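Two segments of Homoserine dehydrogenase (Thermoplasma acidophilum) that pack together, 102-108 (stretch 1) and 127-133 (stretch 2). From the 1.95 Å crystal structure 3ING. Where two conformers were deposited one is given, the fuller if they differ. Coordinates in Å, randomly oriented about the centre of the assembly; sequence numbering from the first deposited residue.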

# COMPACT_ATOMS: atom_id res chain seq x y z
N LEU A 102 28.02 -9.99 0.11
CA LEU A 102 27.15 -10.62 1.05
C LEU A 102 25.94 -11.26 0.37
O LEU A 102 25.65 -12.40 0.64
N TYR A 103 25.26 -10.51 -0.49
CA TYR A 103 24.05 -10.98 -1.15
C TYR A 103 24.39 -12.13 -2.08
O TYR A 103 23.69 -13.14 -2.10
N ARG A 104 25.52 -12.02 -2.78
CA ARG A 104 25.96 -13.09 -3.67
C ARG A 104 26.20 -14.37 -2.86
O ARG A 104 25.70 -15.44 -3.21
N MSE A 105 26.93 -14.25 -1.76
CA MSE A 105 27.14 -15.40 -0.88
C MSE A 105 25.81 -16.01 -0.43
O MSE A 105 25.62 -17.25 -0.48
N ALA A 106 24.89 -15.15 0.01
CA ALA A 106 23.56 -15.59 0.42
C ALA A 106 22.85 -16.35 -0.70
O ALA A 106 22.37 -17.46 -0.49
N PHE A 107 22.77 -15.73 -1.88
CA PHE A 107 22.07 -16.32 -3.02
C PHE A 107 22.64 -17.66 -3.39
O PHE A 107 21.88 -18.59 -3.72
N GLU A 108 23.97 -17.76 -3.41
CA GLU A 108 24.63 -18.98 -3.77
C GLU A 108 24.42 -20.03 -2.71
O GLU A 108 24.56 -21.20 -2.99
N ASP A 127 25.09 -6.12 -10.76
CA ASP A 127 25.72 -7.34 -10.30
C ASP A 127 24.86 -8.05 -9.28
O ASP A 127 24.76 -9.26 -9.30
N ILE A 128 24.23 -7.29 -8.40
CA ILE A 128 23.32 -7.92 -7.45
C ILE A 128 22.15 -8.61 -8.16
O ILE A 128 21.81 -9.74 -7.82
N MSE A 129 21.54 -7.96 -9.16
CA MSE A 129 20.36 -8.63 -9.82
C MSE A 129 20.77 -9.79 -10.67
O MSE A 129 20.02 -10.77 -10.80
N ASP A 130 21.96 -9.70 -11.25
CA ASP A 130 22.51 -10.79 -12.02
C ASP A 130 22.72 -12.03 -11.15
O ASP A 130 22.39 -13.14 -11.54
N SER A 131 23.28 -11.84 -9.97
CA SER A 131 23.52 -12.97 -9.08
C SER A 131 22.16 -13.53 -8.60
O SER A 131 21.98 -14.74 -8.48
N ALA A 132 21.21 -12.64 -8.33
CA ALA A 132 19.86 -13.09 -7.93
C ALA A 132 19.26 -13.98 -9.05
O ALA A 132 18.76 -15.08 -8.82
N ASN A 133 19.30 -13.44 -10.28
CA ASN A 133 18.80 -14.16 -11.44
C ASN A 133 19.48 -15.52 -11.61
O ASN A 133 18.81 -16.54 -11.66

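Which side chains fill the space between these two nearly parallel helices, whose axes approach to 9.3 Å? From the first, Tyr103 and Phe107, one turn apart and both chi1 m, point toward the second. Ser131, chi1 t, points back toward the first. Ile128 leaves its backbone sideways, but its m, t rotamer brings its end nearer.

What apolar contacts result? Ile128 CD1 meets the edge of the Tyr103 ring, 3.7 Å from Tyr103 CD2. Phe107 reaches deeper against the neighbouring backbone: Ala132 CA lies over one face of its ring, 4.0 Å from the centroid, in a CH-pi contact, while Phe107 CE2 lies 3.8 Å from Ala132 CB. The ring also packs close to the backbone nitrogen, with Phe107 CD2 3.6 Å from Ala132 N.

How is the polar Ser131 accommodated? Its OG sits at the edge of the Phe107 ring, 3.5 Å from Phe107 CD2, and 3.6 Å from Arg104 CG, so both direct contacts are with carbon.

Does anything polar link the helices? No direct hydrogen bond does, but a water bridges them, 2.9 Å from Ser131 OG and donating to Glu108 OE2, also at 2.9 Å. That same carboxylate oxygen accepts from Arg104 NE at 2.9 Å, a salt bridge within the first helix made by the extended, all-t arginine.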

# COMPACT_ATOMS: atom_id res chain seq x y z
CB LEU A 102 26.72 -9.62 2.11
CG LEU A 102 25.83 -10.07 3.25
CD1 LEU A 102 26.55 -11.07 4.13
CD2 LEU A 102 25.39 -8.81 4.02
CB TYR A 103 23.34 -9.86 -1.91
CG TYR A 103 23.06 -8.60 -1.06
CD1 TYR A 103 23.07 -8.63 0.31
CD2 TYR A 103 22.83 -7.36 -1.67
CE1 TYR A 103 22.86 -7.45 1.04
CE2 TYR A 103 22.65 -6.21 -0.95
CZ TYR A 103 22.67 -6.26 0.41
OH TYR A 103 22.50 -5.08 1.10
CB ARG A 104 27.24 -12.68 -4.41
CG ARG A 104 27.77 -13.85 -5.26
CD ARG A 104 28.80 -13.40 -6.21
NE ARG A 104 29.53 -14.53 -6.79
CZ ARG A 104 30.47 -14.41 -7.71
NH1 ARG A 104 30.84 -13.22 -8.16
NH2 ARG A 104 31.08 -15.49 -8.18
CB MSE A 105 27.92 -15.00 0.36
CG MSE A 105 28.12 -16.16 1.35
SE MSE A 105 29.12 -15.57 2.92
CE MSE A 105 30.66 -14.95 1.98
CB ALA A 106 22.71 -14.42 0.89
CB PHE A 107 22.15 -15.45 -4.28
CG PHE A 107 21.51 -14.11 -4.16
CD1 PHE A 107 20.33 -13.92 -3.45
CD2 PHE A 107 22.04 -13.05 -4.85
CE1 PHE A 107 19.75 -12.68 -3.38
CE2 PHE A 107 21.47 -11.82 -4.81
CZ PHE A 107 20.31 -11.61 -4.07
CB GLU A 108 26.14 -18.77 -4.00
CG GLU A 108 26.42 -17.87 -5.20
CD GLU A 108 27.89 -17.60 -5.46
OE1 GLU A 108 28.73 -17.85 -4.58
OE2 GLU A 108 28.17 -17.07 -6.56
CB ASP A 127 27.09 -7.05 -9.71
CG ASP A 127 28.08 -6.58 -10.76
OD1 ASP A 127 28.05 -7.17 -11.84
OD2 ASP A 127 28.84 -5.62 -10.50
CB ILE A 128 22.77 -6.91 -6.43
CG1 ILE A 128 23.91 -6.46 -5.51
CG2 ILE A 128 21.57 -7.54 -5.66
CD1 ILE A 128 23.55 -5.25 -4.63
CB MSE A 129 19.56 -7.62 -10.62
CG MSE A 129 19.06 -6.50 -9.74
SE MSE A 129 17.95 -7.16 -8.21
CE MSE A 129 17.59 -5.48 -7.39
CB ASP A 130 23.84 -10.38 -12.61
CG ASP A 130 24.43 -11.42 -13.51
OD1 ASP A 130 23.66 -12.16 -14.16
OD2 ASP A 130 25.68 -11.48 -13.55
CB SER A 131 24.42 -12.52 -7.92
OG SER A 131 24.68 -13.57 -7.01
CB ALA A 132 18.96 -11.88 -7.64
CB ASN A 133 19.01 -13.34 -12.71
CG ASN A 133 18.50 -14.07 -13.95
OD1 ASN A 133 17.29 -14.27 -14.11
ND2 ASN A 133 19.42 -14.47 -14.82
O HOH W 1 26.27 -15.65 -8.21